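Local coordinates for uncharacterized protein (Pseudomonas aeruginosa, PDB 4O5P), which is probably a phospholipase effector of the type VI secretion system, hydrolysing membrane phospholipids with a catalytic domain of the alpha/beta-hydrolase clan, at residues Y159-S164 with P224-M229; A302-R307 with K782-G787; V335-Q340 with N458-Q463; S450-T455 with Q648-A653; A632-H635 with A640-R643. All blocks are in the same frame, centred on the assembly; numbering follows the deposited sequence.

Contact 1: residues Y159-S164 with P224-M229; sequences YTLLKS and PHILAM
I226 packs against T160 and L161, joining strand 225-236 to the last turn of helix 139-162. This is the helix-on-sheet packing of an alpha/beta-hydrolase core, in which this strand probably runs on to the nucleophile elbow. The strand is entered through P224, which follows a cis peptide bond and whose carbonyl oxygen accepts a hydrogen bond from R217. H225 begins the sheet pairing with backbone bonds to C61 and K63, and its ring meets that of F41. I226 points its CB at helix 139-162 and suits the place because its longer arm, CG1 and CD1, finds an apolar partner at each of the two carbons. Its CD1 meets T160 CG2 tip to tip at 3.7 Å, while L161 CD2 crosses over I226 CG1 at 4.1 Å. L214 and R217 of helix 195-219 touch both I226 and L161, so a second helix shares this patch. L227 and A228 turn to helix 36-43 instead, and M229, a selenomethionine, packs on I67 of the neighbouring strand 62-71. T160 serves two ends at once. With CG2 anti to the backbone N, the methyl is sent to the strand and OG1 (chi1 -61°) is left beside the helix backbone, where it hydrogen-bonds to the carbonyl oxygen of A156. Just past the helix end, K163 NZ makes a weak 3.4 Å bond to T160 O.

Contact 2: residues A302-R307 with K782-G787; sequences ADDTMR and KVEQIG
D303 and V783 meet in van der Waals contact where a loop of the catalytic domain approaches helix 779-787 of the C-terminal domain. D303 OD1 lies 4.1 Å from V783 CG1, the two side chains crossing at about a right angle. V783 presents this methyl because CG1 stands anti to its own backbone N (chi1 162°); T702 of strand 697-702 also touches the valine, so it is not left wholly at the surface. D304 OD2 comes within 4.4 Å of E784 CG, a touch on a methylene.

At longer range, the acid ends D304 OD2 and E784 OE1 stay 5.9 Å apart, and as like charges they would be expected to disfavour a closer approach.

Backbone bonding shapes each partner separately. T305 N donates to A302 O at 3.1 Å, closing a type II beta turn that places both aspartates toward the helix. D304 takes its third position at positive phi, which aspartate tolerates better than most residues do.

No hydrogen bond spans the two segments. Carboxylates facing a methyl and a second acid, at a surface where D304 and E784 are exposed, imply a light contact between domains, with little specific attraction.

Contact 3: residues V335-Q340 with N458-Q463; sequences VSCHEQ and NAWQAQ
W460 and H338 meet ring to ring, while C337 adds its sulfur to the same indole. H338 CE1 lies 3.7 Å from W460 NE1, which sits at the imidazole edge and near its plane. The ring planes stand at 82°, their centroids 5.6 Å apart in an oblique pairing. C337 SG approaches W460 CZ2 at 4.0 Å, 76° off the normal of the six-membered ring, a sulfur-aromatic contact at the indole edge. Trp fits because one rim supplies both a polar N-H and apolar carbons.

The next shell explains why the two ring nitrogens lie close without bonding each other: H338 NE2 and W460 NE1 both hydrogen-bond to E476 OE1, so one carboxylate oxygen gathers the two rings. H338 ND1 takes the N-H of G377, which leaves both imidazole nitrogens satisfied, and C337 CB covers one imidazole face, 4.1 Å above its centre. On the indole, Q463 NE2 lies over one face toward the rim, steered by its 3.2 Å bond to W460 O.

Farther out, S336 OG accepts from E339 N at 3.0 Å, an ST motif that turns the chain out of strand 331-336. S336 N bonds to D281, the probable acid of a Ser-His-Asp triad. W460 thus packs helix 451-463 on the loop that directly follows S336 at the C-terminal end of strand 331-336, in an alpha/beta-hydrolase sheet.

Contact 4: residues S450-T455 with Q648-A653; sequences SEELAT and QEKLVA
T455 presents its methyl to K650, CG2 anti to the backbone N, and the lysine bends at chi2 (-52°) before running extended to its amine, curving past that methyl. The result is a helix-helix contact between the opening turns of helix 451-463 and helix 649-657. T455 CG2 lies 3.6 Å from K650 CE and 3.8 Å from K650 CG; a lysine suits this partly exposed seam because its methylenes can pack while the ammonium carries on toward E452. E452 borders the same chain, its CG 4.3 Å from K650 NZ. The carboxylate is farther off, with E452 OE1 5.0 Å from K650 NZ, so the opposite charges may attract without a salt bridge; E452 OE2 makes a long, weak ion pair with R456.

The lysine also rests on R456 and A459, and L651 packs inward against W460. Threonine's other branch stays with its own helix: T455 OG1 donates to E451 O at 3.0 Å, and T455 N reaches the same oxygen from the opposite face of its carbonyl plane. S450 is the N-cap of this helix, its OG accepting a nearly straight bond from L453 N, 3.3 Å long with an N-H...O angle of 168°.

Contact 5: residues A632-H635 with A640-R643; sequences ARYH and APDR
A type II beta turn, A640 to R643, follows the end of helix 616-637 and brings P641 back against Y634 on the last part of that helix. The contact is local and lies at the surface of the C-terminal domain, joining a helix end to the loop that leaves it. Y634 makes it with its hydroxyl: OH lies 3.8 Å from P641 CD and 4.0 Å from A640 C, so it sits against the peptide link between the two residues. The tyrosine and the proline ring cross at about a right angle. Tyrosine has the length needed, since CG leaves anti to the backbone N (chi1 170°) and carries the ring away from the helix to the turn.

I485 and D486 of helix 469-487 touch the tyrosine side chain, the F638 ring meets it at about 30°, and Y634 CD2 stands 3.5 Å above one face of the H635 imidazole, toward the rim.

Proline suits the second turn position because its ring restricts phi to the region a type II turn needs, here -45°. D642 takes the third position with positive phi, which aspartate, like asparagine and glycine, accepts more readily than most residues; its N-H bonds to D486 and its carboxylate forms a salt bridge with K495. The turn is closed by R643 N donating to A640 O at 2.9 Å.

Overall arrangement
Contacts 3, 4 and 5 cluster on one side of the chain, their centres 12 to 19 Å apart, and touch one another. Contacts 3 and 4 share helix 451-463, their segments alternating along the chain, and Q463 OE1 probably hydrogen-bonds to R633 NH2 at 3.0 Å, linking contact 3 to contact 5. Contact 1 lies about 63 Å from contact 5 between centres, yet reaches the same mixed sheet as contact 3, and closes before the others open. The segments of contact 2 are 475 residues apart, and contacts 3 to 5 fall between them. Contacts 2 and 3, with centres about 30 Å apart, bring the catalytic and C-terminal regions together at two places, contact 2 only lightly.

Contact 1: residues Y159-S164 with P224-M229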
# COMPACT_ATOMS: atom_id res chain seq x y z
N TYR A 159 5.73 -28.31 6.09
CA TYR A 159 6.77 -28.90 5.25
C TYR A 159 7.96 -29.30 6.10
O TYR A 159 8.59 -30.33 5.85
CB TYR A 159 7.24 -27.95 4.15
CG TYR A 159 8.20 -28.59 3.16
CD1 TYR A 159 9.57 -28.62 3.40
CD2 TYR A 159 7.73 -29.18 1.99
CE1 TYR A 159 10.44 -29.21 2.50
CE2 TYR A 159 8.58 -29.77 1.09
CZ TYR A 159 9.93 -29.78 1.35
OH TYR A 159 10.78 -30.37 0.45
N THR A 160 8.28 -28.46 7.08
CA THR A 160 9.41 -28.75 7.94
C THR A 160 9.25 -30.13 8.59
O THR A 160 10.18 -30.93 8.59
CB THR A 160 9.61 -27.67 9.01
OG1 THR A 160 9.87 -26.41 8.37
CG2 THR A 160 10.78 -28.02 9.89
N LEU A 161 8.05 -30.41 9.10
CA LEU A 161 7.81 -31.65 9.85
C LEU A 161 7.43 -32.85 8.98
O LEU A 161 7.92 -33.96 9.20
CB LEU A 161 6.73 -31.41 10.91
CG LEU A 161 7.09 -30.33 11.94
CD1 LEU A 161 5.90 -29.95 12.82
CD2 LEU A 161 8.25 -30.79 12.79
N LEU A 162 6.57 -32.63 7.99
CA LEU A 162 5.97 -33.74 7.24
C LEU A 162 6.44 -33.89 5.79
O LEU A 162 5.99 -34.81 5.10
CB LEU A 162 4.45 -33.62 7.28
CG LEU A 162 3.81 -34.05 8.59
CD1 LEU A 162 2.68 -33.09 8.98
CD2 LEU A 162 3.29 -35.48 8.47
N LYS A 163 7.30 -32.99 5.33
CA LYS A 163 7.85 -33.06 3.97
C LYS A 163 6.80 -33.00 2.85
O LYS A 163 7.01 -33.51 1.75
CB LYS A 163 8.74 -34.29 3.80
CG LYS A 163 9.82 -34.41 4.86
CD LYS A 163 10.64 -33.12 5.00
CE LYS A 163 11.66 -33.24 6.13
NZ LYS A 163 12.44 -31.97 6.34
N SER A 164 5.67 -32.37 3.14
CA SER A 164 4.69 -32.03 2.11
C SER A 164 4.26 -30.60 2.35
O SER A 164 4.51 -30.04 3.42
CB SER A 164 3.49 -32.98 2.16
OG SER A 164 2.93 -32.99 3.46
N PRO A 224 16.20 -33.27 13.06
CA PRO A 224 16.65 -32.07 13.79
C PRO A 224 15.64 -31.58 14.84
O PRO A 224 14.43 -31.68 14.61
CB PRO A 224 16.79 -31.02 12.67
CG PRO A 224 16.47 -31.75 11.36
CD PRO A 224 15.65 -32.92 11.75
N HIS A 225 16.14 -31.04 15.96
CA HIS A 225 15.26 -30.37 16.92
C HIS A 225 14.82 -29.02 16.35
O HIS A 225 15.65 -28.14 16.14
CB HIS A 225 15.97 -30.14 18.26
CG HIS A 225 16.11 -31.37 19.11
ND1 HIS A 225 16.32 -32.62 18.58
CD2 HIS A 225 16.09 -31.53 20.45
CE1 HIS A 225 16.42 -33.50 19.56
NE2 HIS A 225 16.28 -32.86 20.71
N ILE A 226 13.52 -28.85 16.12
CA ILE A 226 12.98 -27.59 15.62
C ILE A 226 12.91 -26.55 16.73
O ILE A 226 12.22 -26.76 17.73
CB ILE A 226 11.59 -27.77 14.98
CG1 ILE A 226 11.64 -28.87 13.92
CG2 ILE A 226 11.10 -26.48 14.37
CD1 ILE A 226 12.75 -28.69 12.92
N LEU A 227 13.61 -25.43 16.55
CA LEU A 227 13.86 -24.51 17.65
C LEU A 227 12.95 -23.29 17.71
O LEU A 227 12.47 -22.92 18.79
CB LEU A 227 15.30 -24.02 17.60
CG LEU A 227 16.35 -25.06 17.97
CD1 LEU A 227 17.74 -24.47 17.85
CD2 LEU A 227 16.10 -25.57 19.38
N ALA A 228 12.74 -22.63 16.57
CA ALA A 228 12.01 -21.37 16.57
C ALA A 228 11.55 -20.99 15.19
O ALA A 228 11.91 -21.64 14.19
CB ALA A 228 12.87 -20.23 17.15
N MSE A 229 10.78 -19.92 15.14
CA MSE A 229 10.34 -19.34 13.90
C MSE A 229 10.67 -17.87 13.88
O MSE A 229 10.24 -17.12 14.75
CB MSE A 229 8.85 -19.55 13.72
CG MSE A 229 8.59 -20.99 13.38
SE MSE A 229 6.85 -21.47 12.87
CE MSE A 229 6.28 -19.91 11.78

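Contact 2: residues A302-R307 with K782-G787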
# COMPACT_ATOMS: atom_id res chain seq x y z
N ALA A 302 -7.69 -2.39 8.45
CA ALA A 302 -6.55 -1.52 8.76
C ALA A 302 -6.78 -0.61 9.96
O ALA A 302 -5.81 -0.11 10.55
CB ALA A 302 -6.18 -0.68 7.54
N ASP A 303 -8.06 -0.37 10.30
CA ASP A 303 -8.40 0.42 11.48
C ASP A 303 -7.76 -0.19 12.71
O ASP A 303 -7.89 -1.39 12.95
CB ASP A 303 -9.91 0.47 11.66
CG ASP A 303 -10.59 1.25 10.56
OD1 ASP A 303 -10.17 2.40 10.30
OD2 ASP A 303 -11.54 0.73 9.95
N ASP A 304 -7.05 0.64 13.46
CA ASP A 304 -6.36 0.21 14.69
C ASP A 304 -5.36 -0.94 14.51
O ASP A 304 -4.90 -1.53 15.49
CB ASP A 304 -7.36 -0.12 15.79
CG ASP A 304 -8.22 1.08 16.16
OD1 ASP A 304 -7.87 2.22 15.78
OD2 ASP A 304 -9.25 0.87 16.84
N THR A 305 -4.98 -1.23 13.27
CA THR A 305 -3.98 -2.27 13.00
C THR A 305 -2.73 -1.74 12.28
O THR A 305 -1.83 -2.49 11.94
CB THR A 305 -4.60 -3.47 12.26
OG1 THR A 305 -5.21 -3.04 11.05
CG2 THR A 305 -5.67 -4.15 13.14
N MSE A 306 -2.66 -0.43 12.05
CA MSE A 306 -1.47 0.13 11.45
C MSE A 306 -0.40 0.38 12.50
O MSE A 306 0.80 0.39 12.21
CB MSE A 306 -1.80 1.43 10.71
CG MSE A 306 -2.71 1.22 9.49
SE MSE A 306 -1.84 0.02 8.22
CE MSE A 306 -2.78 -1.61 8.70
N ARG A 307 -0.87 0.64 13.72
CA ARG A 307 0.01 0.86 14.86
C ARG A 307 0.94 -0.34 15.01
O ARG A 307 0.46 -1.48 15.09
CB ARG A 307 -0.86 1.00 16.10
CG ARG A 307 -0.14 1.48 17.32
CD ARG A 307 -0.98 1.21 18.58
NE ARG A 307 -0.12 1.36 19.74
CZ ARG A 307 0.13 2.53 20.32
NH1 ARG A 307 -0.44 3.64 19.86
NH2 ARG A 307 0.95 2.58 21.36
N LYS A 782 -12.84 9.20 16.33
CA LYS A 782 -14.18 9.35 15.76
C LYS A 782 -14.67 8.09 15.04
O LYS A 782 -15.85 7.73 15.12
CB LYS A 782 -14.23 10.54 14.78
CG LYS A 782 -13.96 11.91 15.42
CD LYS A 782 -15.08 12.33 16.38
CE LYS A 782 -14.77 13.68 17.02
NZ LYS A 782 -15.91 14.20 17.83
N VAL A 783 -13.77 7.44 14.30
CA VAL A 783 -14.13 6.22 13.58
C VAL A 783 -14.53 5.15 14.59
O VAL A 783 -15.57 4.49 14.44
CB VAL A 783 -12.99 5.72 12.66
CG1 VAL A 783 -13.20 4.27 12.28
CG2 VAL A 783 -12.87 6.59 11.39
N GLU A 784 -13.72 5.00 15.64
CA GLU A 784 -14.04 4.06 16.73
C GLU A 784 -15.39 4.40 17.36
O GLU A 784 -16.25 3.53 17.52
CB GLU A 784 -12.95 4.07 17.80
CG GLU A 784 -12.83 2.79 18.63
CD GLU A 784 -13.94 2.61 19.65
OE1 GLU A 784 -14.11 1.47 20.17
OE2 GLU A 784 -14.64 3.61 19.95
N GLN A 785 -15.58 5.67 17.70
CA GLN A 785 -16.80 6.11 18.37
C GLN A 785 -18.05 5.84 17.54
O GLN A 785 -19.10 5.42 18.07
CB GLN A 785 -16.70 7.61 18.71
CG GLN A 785 -17.99 8.18 19.32
CD GLN A 785 -17.84 9.62 19.75
OE1 GLN A 785 -16.81 10.27 19.51
NE2 GLN A 785 -18.87 10.14 20.40
N ILE A 786 -17.94 6.05 16.24
CA ILE A 786 -19.08 5.82 15.36
C ILE A 786 -19.34 4.33 15.28
O ILE A 786 -20.50 3.89 15.34
CB ILE A 786 -18.84 6.42 13.97
CG1 ILE A 786 -18.71 7.93 14.07
CG2 ILE A 786 -19.96 6.04 13.02
CD1 ILE A 786 -18.17 8.56 12.81
N GLY A 787 -18.28 3.54 15.15
CA GLY A 787 -18.42 2.10 15.04
C GLY A 787 -19.09 1.48 16.25
O GLY A 787 -19.67 0.40 16.16

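Contact 3: residues V335-Q340 with N458-Q463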
# COMPACT_ATOMS: atom_id res chain seq x y z
N VAL A 335 9.54 6.34 3.45
CA VAL A 335 8.35 7.04 2.98
C VAL A 335 8.63 8.09 1.89
O VAL A 335 9.72 8.67 1.85
CB VAL A 335 7.57 7.70 4.16
CG1 VAL A 335 7.38 6.69 5.31
CG2 VAL A 335 8.30 8.92 4.68
N SER A 336 7.66 8.31 1.01
CA SER A 336 7.74 9.31 -0.07
C SER A 336 7.43 10.71 0.46
O SER A 336 6.44 10.90 1.16
CB SER A 336 6.74 8.93 -1.17
OG SER A 336 6.41 10.03 -2.01
N CYS A 337 8.26 11.70 0.12
CA CYS A 337 8.00 13.09 0.49
C CYS A 337 7.09 13.83 -0.50
O CYS A 337 6.45 14.82 -0.14
CB CYS A 337 9.31 13.87 0.58
SG CYS A 337 10.35 13.36 1.93
N HIS A 338 7.06 13.36 -1.74
CA HIS A 338 6.43 14.10 -2.83
C HIS A 338 5.09 13.54 -3.33
O HIS A 338 4.45 14.15 -4.18
CB HIS A 338 7.41 14.29 -3.98
CG HIS A 338 8.68 14.95 -3.56
ND1 HIS A 338 9.92 14.36 -3.68
CD2 HIS A 338 8.89 16.13 -2.92
CE1 HIS A 338 10.84 15.15 -3.16
NE2 HIS A 338 10.24 16.23 -2.69
N GLU A 339 4.67 12.39 -2.79
CA GLU A 339 3.33 11.85 -3.13
C GLU A 339 2.23 12.77 -2.58
O GLU A 339 2.38 13.30 -1.47
CB GLU A 339 3.16 10.44 -2.56
CG GLU A 339 1.78 9.80 -2.82
CD GLU A 339 1.42 9.70 -4.30
OE1 GLU A 339 2.24 9.21 -5.10
OE2 GLU A 339 0.29 10.12 -4.68
N GLN A 340 1.16 12.97 -3.35
CA GLN A 340 0.10 13.92 -2.99
C GLN A 340 -1.32 13.44 -3.34
O GLN A 340 -2.30 14.14 -3.05
CB GLN A 340 0.33 15.28 -3.70
CG GLN A 340 1.48 16.15 -3.18
CD GLN A 340 1.59 17.46 -3.95
OE1 GLN A 340 2.07 17.48 -5.09
NE2 GLN A 340 1.12 18.54 -3.34
N ASN A 458 21.99 12.14 -3.73
CA ASN A 458 22.72 12.82 -2.67
C ASN A 458 22.56 14.35 -2.68
O ASN A 458 22.65 14.98 -1.64
CB ASN A 458 24.19 12.39 -2.68
CG ASN A 458 24.36 10.93 -2.27
OD1 ASN A 458 23.58 10.40 -1.48
ND2 ASN A 458 25.40 10.28 -2.80
N ALA A 459 22.31 14.94 -3.85
CA ALA A 459 22.05 16.39 -3.85
C ALA A 459 20.73 16.66 -3.12
O ALA A 459 20.63 17.58 -2.27
CB ALA A 459 22.00 16.93 -5.27
N TRP A 460 19.73 15.85 -3.45
CA TRP A 460 18.49 15.93 -2.68
C TRP A 460 18.74 15.71 -1.19
O TRP A 460 18.29 16.49 -0.34
CB TRP A 460 17.46 14.94 -3.20
CG TRP A 460 16.18 15.07 -2.44
CD1 TRP A 460 15.16 15.94 -2.70
CD2 TRP A 460 15.82 14.37 -1.26
NE1 TRP A 460 14.16 15.79 -1.77
CE2 TRP A 460 14.55 14.83 -0.87
CE3 TRP A 460 16.44 13.36 -0.50
CZ2 TRP A 460 13.88 14.33 0.26
CZ3 TRP A 460 15.78 12.88 0.63
CH2 TRP A 460 14.51 13.36 0.99
N GLN A 461 19.46 14.65 -0.85
CA GLN A 461 19.64 14.28 0.54
C GLN A 461 20.30 15.41 1.32
O GLN A 461 19.93 15.69 2.46
CB GLN A 461 20.48 13.01 0.64
CG GLN A 461 20.46 12.36 2.01
CD GLN A 461 21.40 13.02 3.00
OE1 GLN A 461 22.41 13.61 2.63
NE2 GLN A 461 21.06 12.92 4.29
N ALA A 462 21.26 16.05 0.67
CA ALA A 462 22.02 17.13 1.29
C ALA A 462 21.22 18.43 1.46
O ALA A 462 21.48 19.17 2.42
CB ALA A 462 23.33 17.38 0.52
N GLN A 463 20.28 18.73 0.56
CA GLN A 463 19.48 19.96 0.76
C GLN A 463 18.33 19.78 1.73
O GLN A 463 17.76 20.76 2.23
CB GLN A 463 18.92 20.49 -0.56
CG GLN A 463 17.95 19.52 -1.27
CD GLN A 463 16.52 19.63 -0.78
OE1 GLN A 463 16.01 20.72 -0.48
NE2 GLN A 463 15.84 18.48 -0.69

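Contact 4: residues S450-T455 with Q648-A653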
# COMPACT_ATOMS: atom_id res chain seq x y z
N SER A 450 23.52 3.56 -10.52
CA SER A 450 24.57 4.23 -11.28
C SER A 450 25.09 5.41 -10.47
O SER A 450 24.42 5.89 -9.56
CB SER A 450 24.04 4.70 -12.63
OG SER A 450 23.22 5.84 -12.49
N GLU A 451 26.30 5.88 -10.79
CA GLU A 451 26.82 6.98 -10.00
C GLU A 451 26.07 8.27 -10.27
O GLU A 451 25.99 9.13 -9.40
CB GLU A 451 28.35 7.12 -10.14
CG GLU A 451 28.83 7.88 -11.36
CD GLU A 451 30.33 8.17 -11.31
OE1 GLU A 451 31.06 7.41 -10.63
OE2 GLU A 451 30.77 9.15 -11.95
N GLU A 452 25.48 8.42 -11.46
CA GLU A 452 24.70 9.62 -11.76
C GLU A 452 23.49 9.68 -10.83
O GLU A 452 23.20 10.71 -10.20
CB GLU A 452 24.27 9.61 -13.23
CG GLU A 452 23.45 10.81 -13.69
CD GLU A 452 23.14 10.76 -15.20
OE1 GLU A 452 24.01 11.19 -15.99
OE2 GLU A 452 22.03 10.30 -15.60
N LEU A 453 22.81 8.54 -10.72
CA LEU A 453 21.71 8.39 -9.78
C LEU A 453 22.17 8.70 -8.36
O LEU A 453 21.56 9.52 -7.68
CB LEU A 453 21.09 6.98 -9.88
CG LEU A 453 20.02 6.65 -8.83
CD1 LEU A 453 18.86 7.64 -8.93
CD2 LEU A 453 19.53 5.20 -8.90
N ALA A 454 23.26 8.07 -7.92
CA ALA A 454 23.74 8.33 -6.56
C ALA A 454 23.99 9.82 -6.31
O ALA A 454 23.64 10.35 -5.27
CB ALA A 454 25.00 7.53 -6.27
N THR A 455 24.60 10.48 -7.28
CA THR A 455 24.96 11.89 -7.15
C THR A 455 23.73 12.78 -7.01
O THR A 455 23.67 13.67 -6.15
CB THR A 455 25.75 12.33 -8.38
OG1 THR A 455 27.06 11.74 -8.33
CG2 THR A 455 25.88 13.83 -8.41
N GLN A 648 22.52 24.10 -8.30
CA GLN A 648 21.23 23.42 -8.15
C GLN A 648 20.97 22.44 -9.28
O GLN A 648 19.86 21.94 -9.42
CB GLN A 648 20.08 24.44 -8.08
CG GLN A 648 20.18 25.43 -6.89
CD GLN A 648 20.14 24.74 -5.53
OE1 GLN A 648 21.04 24.91 -4.71
NE2 GLN A 648 19.07 24.00 -5.29
N GLU A 649 22.00 22.16 -10.07
CA GLU A 649 21.83 21.40 -11.31
C GLU A 649 21.44 19.96 -11.03
O GLU A 649 20.52 19.42 -11.64
CB GLU A 649 23.12 21.41 -12.14
CG GLU A 649 23.47 22.78 -12.70
CD GLU A 649 24.13 23.68 -11.65
OE1 GLU A 649 24.76 23.17 -10.70
OE2 GLU A 649 23.99 24.92 -11.79
N LYS A 650 22.16 19.34 -10.11
CA LYS A 650 21.95 17.93 -9.83
C LYS A 650 20.54 17.71 -9.25
O LYS A 650 19.88 16.73 -9.59
CB LYS A 650 23.06 17.40 -8.92
CG LYS A 650 24.36 17.11 -9.68
CD LYS A 650 24.10 16.20 -10.90
CE LYS A 650 25.40 15.63 -11.51
NZ LYS A 650 25.12 14.68 -12.65
N LEU A 651 20.08 18.66 -8.43
CA LEU A 651 18.74 18.60 -7.84
C LEU A 651 17.63 18.71 -8.90
O LEU A 651 16.73 17.83 -9.00
CB LEU A 651 18.59 19.70 -6.79
CG LEU A 651 17.26 19.74 -6.03
CD1 LEU A 651 17.03 18.42 -5.28
CD2 LEU A 651 17.22 20.93 -5.08
N VAL A 652 17.71 19.77 -9.72
CA VAL A 652 16.76 19.95 -10.82
C VAL A 652 16.77 18.73 -11.76
O VAL A 652 15.71 18.28 -12.19
CB VAL A 652 17.00 21.28 -11.61
CG1 VAL A 652 16.04 21.38 -12.79
CG2 VAL A 652 16.79 22.49 -10.71
N ALA A 653 17.95 18.19 -12.05
CA ALA A 653 18.05 16.99 -12.89
C ALA A 653 17.41 15.76 -12.25
O ALA A 653 16.84 14.91 -12.95
CB ALA A 653 19.49 16.71 -13.27

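Contact 5: residues A632-H635 with A640-R643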
# COMPACT_ATOMS: atom_id res chain seq x y z
N ALA A 632 8.66 31.11 -3.43
CA ALA A 632 9.90 31.50 -2.77
C ALA A 632 11.05 30.56 -3.11
O ALA A 632 12.06 30.99 -3.55
CB ALA A 632 9.72 31.67 -1.26
N ARG A 633 10.81 29.26 -2.99
CA ARG A 633 11.78 28.26 -3.42
C ARG A 633 12.12 28.29 -4.90
O ARG A 633 13.23 28.14 -5.24
CB ARG A 633 11.43 26.85 -2.98
CG ARG A 633 12.51 25.86 -3.30
CD ARG A 633 13.56 25.83 -2.21
NE ARG A 633 14.67 24.96 -2.45
CZ ARG A 633 14.96 23.84 -1.80
NH1 ARG A 633 14.19 23.37 -0.84
NH2 ARG A 633 16.04 23.18 -2.14
N TYR A 634 11.15 28.53 -5.75
CA TYR A 634 11.40 28.75 -7.14
C TYR A 634 12.53 29.72 -7.36
O TYR A 634 13.33 29.47 -8.18
CB TYR A 634 10.19 29.30 -7.89
CG TYR A 634 10.47 29.78 -9.31
CD1 TYR A 634 10.47 28.92 -10.36
CD2 TYR A 634 10.76 31.08 -9.55
CE1 TYR A 634 10.67 29.35 -11.64
CE2 TYR A 634 10.99 31.53 -10.81
CZ TYR A 634 10.96 30.66 -11.86
OH TYR A 634 11.18 31.13 -13.07
N HIS A 635 12.47 30.85 -6.67
CA HIS A 635 13.52 31.86 -6.86
C HIS A 635 14.94 31.48 -6.41
O HIS A 635 15.91 32.18 -6.73
CB HIS A 635 13.11 33.20 -6.26
CG HIS A 635 11.90 33.79 -6.93
ND1 HIS A 635 11.90 34.17 -8.25
CD2 HIS A 635 10.65 34.03 -6.47
CE1 HIS A 635 10.71 34.64 -8.57
NE2 HIS A 635 9.93 34.55 -7.51
N ALA A 640 16.26 32.38 -13.64
CA ALA A 640 15.23 32.90 -14.54
C ALA A 640 14.56 31.69 -15.17
O ALA A 640 14.99 30.56 -14.94
CB ALA A 640 15.88 33.78 -15.60
N PRO A 641 13.48 31.92 -15.96
CA PRO A 641 12.89 30.82 -16.72
C PRO A 641 13.92 29.95 -17.45
O PRO A 641 14.83 30.46 -18.10
CB PRO A 641 12.00 31.56 -17.73
CG PRO A 641 11.50 32.74 -16.94
CD PRO A 641 12.62 33.11 -15.98
N ASP A 642 13.77 28.63 -17.31
CA ASP A 642 14.69 27.65 -17.89
C ASP A 642 16.15 27.79 -17.51
O ASP A 642 17.01 27.19 -18.16
CB ASP A 642 14.58 27.65 -19.41
CG ASP A 642 13.77 26.51 -19.90
OD1 ASP A 642 12.54 26.64 -19.86
OD2 ASP A 642 14.36 25.48 -20.31
N ARG A 643 16.44 28.56 -16.47
CA ARG A 643 17.83 28.73 -16.03
C ARG A 643 18.03 28.35 -14.57
O ARG A 643 17.75 29.14 -13.66
CB ARG A 643 18.28 30.17 -16.25
CG ARG A 643 18.47 30.54 -17.71
CD ARG A 643 18.87 31.99 -17.83
NE ARG A 643 19.50 32.26 -19.13
CZ ARG A 643 20.40 33.21 -19.34
NH1 ARG A 643 20.77 34.01 -18.35
NH2 ARG A 643 20.92 33.37 -20.54